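PDB 3OD1: ATP phosphoribosyltransferase regulatory subunit from Bacillus halodurans, which is probably required, together with the HisG subunit, for the first step of histidine biosynthesis and may allow its feedback regulation by histidine. Local coordinates for residues D44-P49 against L104-Q109; R100-R105 against R309-T314; E127-E132 against V318-L323. One frame throughout, in Å; residues are numbered along the deposited sequence.

Contact 1. Residues D44-P49 against L104-Q109; sequences DMIETP and LRLAYQ
Met-45, present as selenomethionine, curls over Ala-107 and reaches Gln-109 beyond it. A bend at chi2 (-87°) brings SE to 3.8 Å from Ala-107 CB, and a second at chi3 (-65°) sets the methyl CE 4.1 Å from Gln-109 CB. The Met-45 and Gln-109 side chains cross obliquely; the amide of Gln-109 passes on to hydrogen-bond Glu-127. Leu-106 points to the sheet face opposite that of Met-45 and Ala-107. Its CD2 meets Ile-46 CG2 at 4.1 Å, the two side chains lying roughly perpendicular. With chi1 of Ile-46 at 46°, CG1 sits between the backbone N and the carbonyl carbon and comes 3.7 Å from Ala-107 O.

The backbones are joined in parallel register, Asp-44 beside Leu-106 and Met-45 beside Ala-107. Asp-44 N donates to Arg-105 O and Ile-46 N to Ala-107 O, both at 3.0 Å. Between them Ala-107 N reaches Asp-44 O at 2.9 Å. Farther on, water 1 lies 2.8 Å from Ile-46 O and accepts from Gln-109 N equally close.

The carboxylates face the dimer partner: Asp-44 bonds Gln-338, and Glu-47 pairs with Lys-27, both of the second subunit. A short strand after a long helix, parallel to its neighbour in the sheet and leading to Pro-49 at the subunit interface, is consistent with motif 1 of class II aminoacyl-tRNA synthetases, here against the probable first strand of motif 2.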
ATOM      1  N   ASP B  44       3.343  16.417   1.945  1.00 27.44           N
ATOM      2  CA  ASP B  44       3.773  15.320   2.827  1.00 29.64           C
ATOM      3  C   ASP B  44       2.813  14.150   2.683  1.00 32.06           C
ATOM      4  O   ASP B  44       1.600  14.303   2.876  1.00 31.26           O
ATOM      5  CB  ASP B  44       3.758  15.733   4.299  1.00 37.23           C
ATOM      6  CG  ASP B  44       4.808  16.776   4.645  1.00 41.39           C
ATOM      7  OD1 ASP B  44       5.952  16.702   4.161  1.00 42.88           O
ATOM      8  OD2 ASP B  44       4.485  17.656   5.449  1.00 43.40           O
HETATM    9  N   MSE B  45       3.355  12.983   2.360  1.00 30.71           N
HETATM   10  CA  MSE B  45       2.568  11.747   2.333  1.00 31.99           C
HETATM   11  C   MSE B  45       2.039  11.380   3.712  1.00 29.21           C
HETATM   12  O   MSE B  45       2.742  11.514   4.714  1.00 31.98           O
HETATM   13  CB  MSE B  45       3.437  10.607   1.786  1.00 28.24           C
HETATM   14  CG  MSE B  45       3.892  10.877   0.376  1.00 40.93           C
HETATM   15 SE   MSE B  45       2.536  10.238  -0.851  0.55 50.88          SE
HETATM   16  CE  MSE B  45       2.780   8.358  -0.359  1.00 23.83           C
ATOM     17  N   ILE B  46       0.794  10.919   3.765  1.00 28.72           N
ATOM     18  CA  ILE B  46       0.250  10.335   4.984  1.00 29.19           C
ATOM     19  C   ILE B  46      -0.413   9.007   4.653  1.00 35.92           C
ATOM     20  O   ILE B  46      -0.493   8.626   3.471  1.00 32.37           O
ATOM     21  CB  ILE B  46      -0.755  11.281   5.704  1.00 29.64           C
ATOM     22  CG1 ILE B  46      -1.756  11.887   4.713  1.00 29.85           C
ATOM     23  CG2 ILE B  46      -0.002  12.370   6.456  1.00 34.76           C
ATOM     24  CD1 ILE B  46      -2.848  10.902   4.256  1.00 28.63           C
ATOM     25  N   GLU B  47      -0.848   8.289   5.688  1.00 30.67           N
ATOM     26  CA  GLU B  47      -1.765   7.171   5.487  1.00 31.98           C
ATOM     27  C   GLU B  47      -2.911   7.227   6.487  1.00 33.88           C
ATOM     28  O   GLU B  47      -2.777   7.785   7.577  1.00 35.41           O
ATOM     29  CB  GLU B  47      -1.043   5.818   5.543  1.00 26.26           C
ATOM     30  CG  GLU B  47      -0.015   5.671   4.422  1.00 44.16           C
ATOM     31  CD  GLU B  47       0.789   4.363   4.469  1.00 59.43           C
ATOM     32  OE1 GLU B  47       0.944   3.775   5.563  1.00 63.32           O
ATOM     33  OE2 GLU B  47       1.279   3.938   3.395  1.00 59.06           O
ATOM     34  N   THR B  48      -4.051   6.680   6.089  1.00 32.38           N
ATOM     35  CA  THR B  48      -5.220   6.596   6.962  1.00 30.52           C
ATOM     36  C   THR B  48      -5.663   5.137   6.945  1.00 35.19           C
ATOM     37  O   THR B  48      -5.133   4.342   6.155  1.00 35.52           O
ATOM     38  CB  THR B  48      -6.363   7.486   6.445  1.00 31.14           C
ATOM     39  OG1 THR B  48      -6.687   7.089   5.108  1.00 26.92           O
ATOM     40  CG2 THR B  48      -5.959   8.959   6.454  1.00 36.32           C
ATOM     41  N   PRO B  49      -6.626   4.767   7.808  1.00 37.06           N
ATOM     42  CA  PRO B  49      -6.972   3.343   7.934  1.00 32.22           C
ATOM     43  C   PRO B  49      -7.778   2.827   6.760  1.00 32.15           C
ATOM     44  O   PRO B  49      -8.390   3.595   6.012  1.00 32.23           O
ATOM     45  CB  PRO B  49      -7.859   3.296   9.190  1.00 28.51           C
ATOM     46  CG  PRO B  49      -7.561   4.591   9.918  1.00 31.90           C
ATOM     47  CD  PRO B  49      -7.313   5.587   8.823  1.00 38.12           C
ATOM     48  N   LEU B 104      -2.231  23.381   4.628  1.00 38.07           N
ATOM     49  CA  LEU B 104      -1.616  22.066   4.678  1.00 37.03           C
ATOM     50  C   LEU B 104      -1.564  21.445   3.291  1.00 34.40           C
ATOM     51  O   LEU B 104      -2.516  21.551   2.504  1.00 33.25           O
ATOM     52  CB  LEU B 104      -2.400  21.163   5.617  1.00 40.26           C
ATOM     53  CG  LEU B 104      -2.199  21.484   7.094  1.00 47.47           C
ATOM     54  CD1 LEU B 104      -3.339  20.912   7.923  1.00 42.26           C
ATOM     55  CD2 LEU B 104      -0.846  20.942   7.546  1.00 49.18           C
ATOM     56  N   ARG B 105      -0.434  20.815   2.999  1.00 32.91           N
ATOM     57  CA  ARG B 105      -0.211  20.149   1.727  1.00 32.85           C
ATOM     58  C   ARG B 105       0.094  18.687   2.016  1.00 37.50           C
ATOM     59  O   ARG B 105       1.172  18.338   2.518  1.00 34.70           O
ATOM     60  CB  ARG B 105       0.942  20.809   0.973  1.00 34.49           C
ATOM     61  CG  ARG B 105       0.563  22.156   0.351  1.00 36.54           C
ATOM     62  CD  ARG B 105       1.755  22.881  -0.203  1.00 31.55           C
ATOM     63  NE  ARG B 105       1.330  24.022  -0.997  1.00 30.44           N
ATOM     64  CZ  ARG B 105       1.033  25.215  -0.490  1.00 37.21           C
ATOM     65  NH1 ARG B 105       1.115  25.425   0.820  1.00 31.83           N
ATOM     66  NH2 ARG B 105       0.637  26.192  -1.296  1.00 34.31           N
ATOM     67  N   LEU B 106      -0.877  17.837   1.719  1.00 32.15           N
ATOM     68  CA  LEU B 106      -0.790  16.436   2.067  1.00 31.32           C
ATOM     69  C   LEU B 106      -0.993  15.604   0.815  1.00 34.02           C
ATOM     70  O   LEU B 106      -1.613  16.066  -0.152  1.00 29.13           O
ATOM     71  CB  LEU B 106      -1.829  16.101   3.134  1.00 34.11           C
ATOM     72  CG  LEU B 106      -1.644  16.813   4.481  1.00 34.33           C
ATOM     73  CD1 LEU B 106      -2.886  16.699   5.336  1.00 32.57           C
ATOM     74  CD2 LEU B 106      -0.463  16.252   5.248  1.00 32.27           C
ATOM     75  N   ALA B 107      -0.467  14.383   0.837  1.00 26.98           N
ATOM     76  CA  ALA B 107      -0.474  13.514  -0.339  1.00 28.61           C
ATOM     77  C   ALA B 107      -0.715  12.077   0.082  1.00 32.69           C
ATOM     78  O   ALA B 107      -0.573  11.732   1.261  1.00 32.59           O
ATOM     79  CB  ALA B 107       0.869  13.596  -1.116  1.00 28.28           C
ATOM     80  N   TYR B 108      -1.092  11.233  -0.874  1.00 33.19           N
ATOM     81  CA  TYR B 108      -1.345   9.833  -0.557  1.00 31.70           C
ATOM     82  C   TYR B 108      -1.110   8.964  -1.778  1.00 32.57           C
ATOM     83  O   TYR B 108      -1.122   9.447  -2.903  1.00 30.29           O
ATOM     84  CB  TYR B 108      -2.788   9.651  -0.079  1.00 28.59           C
ATOM     85  CG  TYR B 108      -3.798  10.099  -1.117  1.00 31.91           C
ATOM     86  CD1 TYR B 108      -4.225  11.419  -1.169  1.00 27.72           C
ATOM     87  CD2 TYR B 108      -4.294   9.209  -2.067  1.00 29.82           C
ATOM     88  CE1 TYR B 108      -5.152  11.847  -2.131  1.00 30.55           C
ATOM     89  CE2 TYR B 108      -5.214   9.624  -3.038  1.00 31.55           C
ATOM     90  CZ  TYR B 108      -5.645  10.942  -3.061  1.00 34.74           C
ATOM     91  OH  TYR B 108      -6.549  11.356  -4.028  1.00 31.57           O
ATOM     92  N   GLN B 109      -0.877   7.679  -1.535  1.00 23.76           N
ATOM     93  CA  GLN B 109      -0.915   6.674  -2.576  1.00 27.96           C
ATOM     94  C   GLN B 109      -1.568   5.474  -1.895  1.00 34.39           C
ATOM     95  O   GLN B 109      -0.969   4.831  -1.029  1.00 30.64           O
ATOM     96  CB  GLN B 109       0.500   6.343  -3.058  1.00 28.88           C
ATOM     97  CG  GLN B 109       0.551   5.291  -4.136  1.00 29.56           C
ATOM     98  CD  GLN B 109       1.981   4.943  -4.554  1.00 42.38           C
ATOM     99  OE1 GLN B 109       2.893   5.762  -4.420  1.00 36.86           O
ATOM    100  NE2 GLN B 109       2.172   3.729  -5.081  1.00 35.10           N
TER
HETATM  101  O   HOH W   1      -0.622   7.022   1.165  1.00 32.52           O
HETATM  102  O   HOH W   2       1.805   5.067   0.822  1.00 43.41           O

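Contact 2. Residues R100-R105 against R309-T314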
ATOM      1  N   ARG B 100      -1.683  21.938  13.479  1.00 54.68           N
ATOM      2  CA  ARG B 100      -0.854  22.376  12.366  1.00 53.92           C
ATOM      3  C   ARG B 100      -1.623  23.435  11.583  1.00 53.08           C
ATOM      4  O   ARG B 100      -2.712  23.170  11.072  1.00 52.49           O
ATOM      5  CB  ARG B 100      -0.462  21.193  11.478  1.00 55.45           C
ATOM      6  CG  ARG B 100       0.023  19.986  12.266  1.00 68.98           C
ATOM      7  CD  ARG B 100       1.080  19.193  11.508  1.00 78.85           C
ATOM      8  NE  ARG B 100       1.447  17.969  12.222  1.00 83.47           N
ATOM      9  CZ  ARG B 100       2.333  17.075  11.784  1.00 78.40           C
ATOM     10  NH1 ARG B 100       2.960  17.265  10.627  1.00 69.13           N
ATOM     11  NH2 ARG B 100       2.588  15.989  12.507  1.00 76.43           N
ATOM     12  N   ALA B 101      -1.056  24.636  11.508  1.00 51.64           N
ATOM     13  CA  ALA B 101      -1.722  25.777  10.889  1.00 54.12           C
ATOM     14  C   ALA B 101      -1.845  25.632   9.377  1.00 54.52           C
ATOM     15  O   ALA B 101      -0.971  25.054   8.721  1.00 42.26           O
ATOM     16  CB  ALA B 101      -0.994  27.080  11.239  1.00 51.23           C
ATOM     17  N   TYR B 102      -2.938  26.164   8.830  1.00 55.82           N
ATOM     18  CA  TYR B 102      -3.141  26.173   7.386  1.00 50.27           C
ATOM     19  C   TYR B 102      -2.126  27.118   6.751  1.00 48.02           C
ATOM     20  O   TYR B 102      -1.643  28.035   7.415  1.00 47.22           O
ATOM     21  CB  TYR B 102      -4.566  26.614   7.039  1.00 46.31           C
ATOM     22  CG  TYR B 102      -5.646  25.597   7.363  1.00 48.43           C
ATOM     23  CD1 TYR B 102      -6.911  26.010   7.772  1.00 48.04           C
ATOM     24  CD2 TYR B 102      -5.407  24.222   7.256  1.00 46.63           C
ATOM     25  CE1 TYR B 102      -7.916  25.096   8.067  1.00 46.07           C
ATOM     26  CE2 TYR B 102      -6.416  23.289   7.555  1.00 42.83           C
ATOM     27  CZ  TYR B 102      -7.671  23.741   7.959  1.00 48.52           C
ATOM     28  OH  TYR B 102      -8.683  22.847   8.254  1.00 44.88           O
ATOM     29  N   PRO B 103      -1.789  26.895   5.467  1.00 41.91           N
ATOM     30  CA  PRO B 103      -2.305  25.800   4.638  1.00 40.08           C
ATOM     31  C   PRO B 103      -1.533  24.493   4.816  1.00 38.35           C
ATOM     32  O   PRO B 103      -0.330  24.496   5.100  1.00 36.86           O
ATOM     33  CB  PRO B 103      -2.099  26.314   3.206  1.00 39.34           C
ATOM     34  CG  PRO B 103      -1.537  27.701   3.328  1.00 43.68           C
ATOM     35  CD  PRO B 103      -0.930  27.791   4.682  1.00 45.97           C
ATOM     36  N   LEU B 104      -2.231  23.381   4.628  1.00 38.07           N
ATOM     37  CA  LEU B 104      -1.616  22.066   4.678  1.00 37.03           C
ATOM     38  C   LEU B 104      -1.564  21.445   3.291  1.00 34.40           C
ATOM     39  O   LEU B 104      -2.516  21.551   2.504  1.00 33.25           O
ATOM     40  CB  LEU B 104      -2.400  21.163   5.617  1.00 40.26           C
ATOM     41  CG  LEU B 104      -2.199  21.484   7.094  1.00 47.47           C
ATOM     42  CD1 LEU B 104      -3.339  20.912   7.923  1.00 42.26           C
ATOM     43  CD2 LEU B 104      -0.846  20.942   7.546  1.00 49.18           C
ATOM     44  N   ARG B 105      -0.434  20.815   2.999  1.00 32.91           N
ATOM     45  CA  ARG B 105      -0.211  20.149   1.727  1.00 32.85           C
ATOM     46  C   ARG B 105       0.094  18.687   2.016  1.00 37.50           C
ATOM     47  O   ARG B 105       1.172  18.338   2.518  1.00 34.70           O
ATOM     48  CB  ARG B 105       0.942  20.809   0.973  1.00 34.49           C
ATOM     49  CG  ARG B 105       0.563  22.156   0.351  1.00 36.54           C
ATOM     50  CD  ARG B 105       1.755  22.881  -0.203  1.00 31.55           C
ATOM     51  NE  ARG B 105       1.330  24.022  -0.997  1.00 30.44           N
ATOM     52  CZ  ARG B 105       1.033  25.215  -0.490  1.00 37.21           C
ATOM     53  NH1 ARG B 105       1.115  25.425   0.820  1.00 31.83           N
ATOM     54  NH2 ARG B 105       0.637  26.192  -1.296  1.00 34.31           N
ATOM     55  N   ARG B 309     -13.550  22.061  11.226  1.00 47.33           N
ATOM     56  CA  ARG B 309     -12.398  22.932  11.008  1.00 51.22           C
ATOM     57  C   ARG B 309     -12.500  23.595   9.633  1.00 52.91           C
ATOM     58  O   ARG B 309     -11.673  23.330   8.746  1.00 45.83           O
ATOM     59  CB  ARG B 309     -11.075  22.171  11.130  1.00 40.00           C
ATOM     60  CG  ARG B 309      -9.886  23.120  11.299  1.00 46.14           C
ATOM     61  CD  ARG B 309      -8.535  22.410  11.321  1.00 47.47           C
ATOM     62  NE  ARG B 309      -7.458  23.391  11.229  1.00 45.46           N
ATOM     63  CZ  ARG B 309      -6.160  23.105  11.198  1.00 48.04           C
ATOM     64  NH1 ARG B 309      -5.744  21.850  11.259  1.00 50.79           N
ATOM     65  NH2 ARG B 309      -5.276  24.092  11.112  1.00 51.19           N
ATOM     66  N   PRO B 310     -13.509  24.468   9.461  1.00 42.16           N
ATOM     67  CA  PRO B 310     -13.831  25.020   8.139  1.00 40.49           C
ATOM     68  C   PRO B 310     -12.584  25.510   7.434  1.00 40.97           C
ATOM     69  O   PRO B 310     -11.739  26.168   8.052  1.00 36.71           O
ATOM     70  CB  PRO B 310     -14.735  26.217   8.463  1.00 41.18           C
ATOM     71  CG  PRO B 310     -15.331  25.899   9.789  1.00 42.24           C
ATOM     72  CD  PRO B 310     -14.292  25.102  10.538  1.00 44.06           C
ATOM     73  N   ALA B 311     -12.474  25.189   6.150  1.00 36.38           N
ATOM     74  CA  ALA B 311     -11.409  25.725   5.315  1.00 37.31           C
ATOM     75  C   ALA B 311     -11.780  25.532   3.863  1.00 43.65           C
ATOM     76  O   ALA B 311     -12.553  24.639   3.534  1.00 42.34           O
ATOM     77  CB  ALA B 311     -10.093  25.033   5.608  1.00 38.18           C
ATOM     78  N   GLN B 312     -11.247  26.396   3.005  1.00 39.20           N
ATOM     79  CA  GLN B 312     -11.290  26.167   1.573  1.00 37.97           C
ATOM     80  C   GLN B 312     -10.308  25.034   1.297  1.00 35.52           C
ATOM     81  O   GLN B 312      -9.371  24.815   2.067  1.00 38.78           O
ATOM     82  CB  GLN B 312     -10.901  27.444   0.811  1.00 36.56           C
ATOM     83  CG  GLN B 312     -11.657  28.680   1.280  1.00 41.86           C
ATOM     84  CD  GLN B 312     -11.207  29.949   0.572  1.00 52.82           C
ATOM     85  OE1 GLN B 312     -11.573  30.191  -0.579  1.00 49.30           O
ATOM     86  NE2 GLN B 312     -10.407  30.767   1.261  1.00 54.40           N
ATOM     87  N   ALA B 313     -10.548  24.276   0.234  1.00 37.08           N
ATOM     88  CA  ALA B 313      -9.688  23.137  -0.074  1.00 38.14           C
ATOM     89  C   ALA B 313      -9.798  22.754  -1.538  1.00 33.58           C
ATOM     90  O   ALA B 313     -10.860  22.892  -2.156  1.00 36.14           O
ATOM     91  CB  ALA B 313     -10.012  21.941   0.823  1.00 31.80           C
ATOM     92  N   THR B 314      -8.678  22.329  -2.104  1.00 33.13           N
ATOM     93  CA  THR B 314      -8.697  21.761  -3.441  1.00 33.91           C
ATOM     94  C   THR B 314      -7.701  20.621  -3.512  1.00 36.78           C
ATOM     95  O   THR B 314      -7.059  20.303  -2.514  1.00 30.48           O
ATOM     96  CB  THR B 314      -8.450  22.821  -4.540  1.00 36.03           C
ATOM     97  OG1 THR B 314      -8.564  22.200  -5.824  1.00 34.40           O
ATOM     98  CG2 THR B 314      -7.071  23.465  -4.397  1.00 31.77           C
TER
HETATM   99  O   HOH W   3      -4.717  27.146  11.009  1.00 55.61           O
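The guanidinium of Arg-309 lies flat over one face of the Tyr-102 ring, its plane only 16° from the ring's, with NH2 above the ring centre. Arg-309 CZ stands 3.9 Å from the centroid of the Tyr-102 ring, which makes this a cation-pi stack. At the guanidinium edge, in its plane, lie the carbonyl carbon of Arg-100, Ala-101 CA and water 3; near the plane of the tyrosine ring, at its edge, is Pro-310 O. The stack lies at one end of the mainly antiparallel sheet of the class II synthetase-like core fold, where the segment leading into the probable first motif 2 strand, 104-113, approaches the segment leading into the probable motif 3 strand, 313-319. The strand 125-134 runs between those two, and its Ile-134 touches both Tyr-102 and Ala-311.

Arg-309 spans the distance to Arg-100 because its chain is extended from CG to NE, starting with CG anti to the backbone N (chi1 -164°). Its NH2 then donates to Arg-100 O at 2.7 Å and 167°, while NH1 adds a weak bond to the same oxygen. NH1 also bonds Val-93 O, near the end of helix 86-94. The NH2 bond to Arg-100 O lies in the guanidinium plane and, with that to Val-93 O, probably fixes the rotation of the group over the ring. Water 3 adds a link, accepting from Tyr-102 N at 3.0 Å and from Arg-309 NH2 at 3.1 Å. The Arg-100 side chain itself turns to a salt bridge with Glu-22 of the second subunit.

Ala-311 CB packs tightly against Tyr-102 CE1, 3.3 Å away. The tyrosine also grips the root of the arginine that covers it: Tyr-102 OH donates to Arg-309 O at 3.1 Å.

Contact 3. Residues E127-E132 against V318-L323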
ATOM      1  N   GLU B 127      -5.898   1.401  -6.913  1.00 23.08           N
ATOM      2  CA  GLU B 127      -4.938   2.325  -6.310  1.00 30.51           C
ATOM      3  C   GLU B 127      -5.122   3.753  -6.836  1.00 31.87           C
ATOM      4  O   GLU B 127      -5.301   3.979  -8.030  1.00 26.91           O
ATOM      5  CB  GLU B 127      -3.499   1.838  -6.565  1.00 30.32           C
ATOM      6  CG  GLU B 127      -2.450   2.564  -5.760  1.00 30.97           C
ATOM      7  CD  GLU B 127      -1.095   1.876  -5.797  1.00 40.41           C
ATOM      8  OE1 GLU B 127      -0.857   1.065  -6.722  1.00 39.07           O
ATOM      9  OE2 GLU B 127      -0.266   2.158  -4.900  1.00 35.31           O
ATOM     10  N   GLN B 128      -5.111   4.713  -5.921  1.00 33.92           N
ATOM     11  CA  GLN B 128      -5.265   6.104  -6.298  1.00 33.88           C
ATOM     12  C   GLN B 128      -4.174   6.918  -5.636  1.00 32.77           C
ATOM     13  O   GLN B 128      -3.782   6.650  -4.491  1.00 33.16           O
ATOM     14  CB  GLN B 128      -6.637   6.608  -5.878  1.00 31.03           C
ATOM     15  CG  GLN B 128      -6.950   8.011  -6.341  1.00 36.31           C
ATOM     16  CD  GLN B 128      -8.378   8.392  -6.003  1.00 45.50           C
ATOM     17  OE1 GLN B 128      -9.326   7.730  -6.434  1.00 45.63           O
ATOM     18  NE2 GLN B 128      -8.539   9.445  -5.200  1.00 44.65           N
ATOM     19  N   LEU B 129      -3.687   7.915  -6.358  1.00 29.71           N
ATOM     20  CA  LEU B 129      -2.627   8.765  -5.846  1.00 31.22           C
ATOM     21  C   LEU B 129      -3.020  10.232  -6.072  1.00 30.38           C
ATOM     22  O   LEU B 129      -3.632  10.575  -7.083  1.00 32.26           O
ATOM     23  CB  LEU B 129      -1.315   8.371  -6.543  1.00 31.34           C
ATOM     24  CG  LEU B 129      -0.011   9.151  -6.496  1.00 39.24           C
ATOM     25  CD1 LEU B 129       1.104   8.242  -7.025  1.00 38.86           C
ATOM     26  CD2 LEU B 129      -0.112  10.409  -7.353  1.00 43.06           C
ATOM     27  N   GLY B 130      -2.716  11.098  -5.115  1.00 31.09           N
ATOM     28  CA  GLY B 130      -3.109  12.487  -5.254  1.00 27.16           C
ATOM     29  C   GLY B 130      -2.662  13.344  -4.092  1.00 33.52           C
ATOM     30  O   GLY B 130      -1.860  12.904  -3.258  1.00 31.64           O
ATOM     31  N   VAL B 131      -3.198  14.565  -4.046  1.00 29.62           N
ATOM     32  CA  VAL B 131      -2.838  15.572  -3.045  1.00 28.11           C
ATOM     33  C   VAL B 131      -4.069  16.346  -2.613  1.00 33.93           C
ATOM     34  O   VAL B 131      -5.061  16.434  -3.359  1.00 29.25           O
ATOM     35  CB  VAL B 131      -1.842  16.614  -3.617  1.00 29.92           C
ATOM     36  CG1 VAL B 131      -0.603  15.935  -4.193  1.00 27.53           C
ATOM     37  CG2 VAL B 131      -2.516  17.479  -4.698  1.00 30.36           C
ATOM     38  N   GLU B 132      -3.999  16.911  -1.407  1.00 30.40           N
ATOM     39  CA  GLU B 132      -4.987  17.872  -0.925  1.00 34.11           C
ATOM     40  C   GLU B 132      -4.209  19.104  -0.483  1.00 33.86           C
ATOM     41  O   GLU B 132      -3.186  18.987   0.201  1.00 29.91           O
ATOM     42  CB  GLU B 132      -5.759  17.314   0.281  1.00 26.79           C
ATOM     43  CG  GLU B 132      -6.290  15.904   0.085  1.00 30.59           C
ATOM     44  CD  GLU B 132      -7.334  15.816  -1.014  1.00 37.90           C
ATOM     45  OE1 GLU B 132      -7.851  16.869  -1.453  1.00 32.71           O
ATOM     46  OE2 GLU B 132      -7.640  14.683  -1.442  1.00 33.52           O
ATOM     47  N   VAL B 318      -5.490  10.688  -8.999  1.00 31.54           N
ATOM     48  CA  VAL B 318      -5.122   9.986 -10.222  1.00 32.43           C
ATOM     49  C   VAL B 318      -5.439   8.503 -10.075  1.00 34.86           C
ATOM     50  O   VAL B 318      -5.028   7.891  -9.096  1.00 30.62           O
ATOM     51  CB  VAL B 318      -3.620  10.127 -10.503  1.00 27.36           C
ATOM     52  CG1 VAL B 318      -3.245   9.375 -11.797  1.00 28.16           C
ATOM     53  CG2 VAL B 318      -3.232  11.612 -10.592  1.00 28.66           C
ATOM     54  N   ARG B 319      -6.169   7.941 -11.036  1.00 30.52           N
ATOM     55  CA  ARG B 319      -6.430   6.494 -11.095  1.00 38.67           C
ATOM     56  C   ARG B 319      -5.244   5.777 -11.702  1.00 30.80           C
ATOM     57  O   ARG B 319      -5.018   5.869 -12.904  1.00 33.57           O
ATOM     58  CB  ARG B 319      -7.664   6.200 -11.952  1.00 44.35           C
ATOM     59  CG  ARG B 319      -8.987   6.340 -11.227  1.00 45.90           C
ATOM     60  CD  ARG B 319      -9.207   5.165 -10.299  1.00 58.51           C
ATOM     61  NE  ARG B 319      -9.116   3.866 -10.974  1.00 60.47           N
ATOM     62  CZ  ARG B 319     -10.160   3.178 -11.443  1.00 64.32           C
ATOM     63  NH1 ARG B 319      -9.970   2.007 -12.034  1.00 67.47           N
ATOM     64  NH2 ARG B 319     -11.395   3.654 -11.328  1.00 63.37           N
ATOM     65  N   ILE B 320      -4.485   5.070 -10.867  1.00 26.76           N
ATOM     66  CA  ILE B 320      -3.204   4.506 -11.274  1.00 32.86           C
ATOM     67  C   ILE B 320      -3.358   3.449 -12.362  1.00 34.03           C
ATOM     68  O   ILE B 320      -2.597   3.415 -13.327  1.00 33.56           O
ATOM     69  CB  ILE B 320      -2.450   3.897 -10.072  1.00 34.80           C
ATOM     70  CG1 ILE B 320      -2.161   4.972  -9.021  1.00 37.01           C
ATOM     71  CG2 ILE B 320      -1.160   3.228 -10.521  1.00 32.94           C
ATOM     72  CD1 ILE B 320      -1.275   6.058  -9.522  1.00 38.46           C
ATOM     73  N   ASP B 321      -4.339   2.573 -12.206  1.00 34.12           N
ATOM     74  CA  ASP B 321      -4.513   1.511 -13.186  1.00 39.48           C
ATOM     75  C   ASP B 321      -4.867   2.073 -14.560  1.00 43.49           C
ATOM     76  O   ASP B 321      -4.395   1.579 -15.578  1.00 41.92           O
ATOM     77  CB  ASP B 321      -5.502   0.436 -12.694  1.00 54.19           C
ATOM     78  CG  ASP B 321      -6.800   1.018 -12.134  1.00 70.33           C
ATOM     79  OD1 ASP B 321      -7.716   0.211 -11.853  1.00 72.44           O
ATOM     80  OD2 ASP B 321      -6.912   2.259 -11.972  1.00 71.29           O
ATOM     81  N   LEU B 322      -5.669   3.135 -14.587  1.00 40.10           N
ATOM     82  CA  LEU B 322      -6.017   3.777 -15.842  1.00 38.43           C
ATOM     83  C   LEU B 322      -4.793   4.454 -16.440  1.00 40.11           C
ATOM     84  O   LEU B 322      -4.619   4.483 -17.655  1.00 39.63           O
ATOM     85  CB  LEU B 322      -7.141   4.800 -15.624  1.00 39.08           C
ATOM     86  CG  LEU B 322      -8.511   4.235 -15.220  1.00 39.17           C
ATOM     87  CD1 LEU B 322      -9.557   5.340 -14.978  1.00 35.45           C
ATOM     88  CD2 LEU B 322      -9.024   3.242 -16.260  1.00 43.90           C
ATOM     89  N   LEU B 323      -3.944   5.010 -15.582  1.00 37.27           N
ATOM     90  CA  LEU B 323      -2.742   5.681 -16.061  1.00 38.29           C
ATOM     91  C   LEU B 323      -1.753   4.671 -16.664  1.00 37.65           C
ATOM     92  O   LEU B 323      -1.179   4.905 -17.727  1.00 37.82           O
ATOM     93  CB  LEU B 323      -2.081   6.494 -14.938  1.00 33.35           C
ATOM     94  CG  LEU B 323      -0.749   7.167 -15.274  1.00 31.41           C
ATOM     95  CD1 LEU B 323      -0.884   8.063 -16.524  1.00 30.75           C
ATOM     96  CD2 LEU B 323      -0.219   7.963 -14.063  1.00 34.93           C
TER
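Leu-129 and Val-318 form an antiparallel hydrogen-bonded pair. Leu-129 N donates to Val-318 O at 3.0 Å, and Val-318 N returns a shorter bond of 2.7 Å to Leu-129 O. A third backbone bond continues the ladder past the end of the strand: Ile-320 N, already in the helix, gives its hydrogen to Glu-127 O at 3.1 Å. Between these bonds Gln-128 faces Arg-319 as a non-hydrogen-bonded pair, and Gln-128 CA makes a CA-H...O contact of 3.3 Å with Val-318 O.

The apolar contact is made by Ile-320. Its CG1 is anti to the carbonyl carbon (chi1 -61°), which puts it 4.1 Å from the methylene CG of Glu-127. Ile-320 CD1 lies 3.8 Å from Leu-129 CB, the two side chains crossing at a slant. Cys-31 and Lys-27 of helix 21-40 also touch this isoleucine. An alanine here would probably open a gap beside Leu-129 CB and leave Glu-127 CG without its CG1 neighbour.

Within 318-323 there is one salt bridge. Arg-319, at the N-cap position, grips the Asp-321 carboxylate side-on, NE to OD2 and NH1 to OD1, each 2.9 Å. Leu-322 CD1 lies over one guanidinium face, and the arginine also makes a cation-pi contact with Phe-126. Glu-127 forms a separate ion pair with Lys-27, and its other oxygen bonds Gln-109.

In this strand-to-helix turn, as expected for motif 3 of class II synthetases, the first helical N-H is still spent on the probable motif 2 strand, which suggests that strand register and helix start are set together.

How the contacts relate
From the N terminus, contact 1 closes the first loop, bringing strand 44-45 back beside strand 104-113 after 54 intervening residues. Contact 2 opens on the stretch where contact 1 ends, sharing Leu-104 and Arg-105, and spans about two hundred residues to 309-314. Contact 3 starts inside that span and ends beyond it, so contacts 2 and 3 cross, whereas contacts 1 and 3 follow in series. All lie on or at the ends of strands of one sheet, ordered 44-45, 104-113, 125-134, 313-319. Contacts 1 and 3 join neighbouring strands, with a probable Leu-106 to Glu-132 hydrogen bond linking them; contact 2 connects approaches to the strands flanking 125-134. Contacts 1 and 2 touch the second subunit.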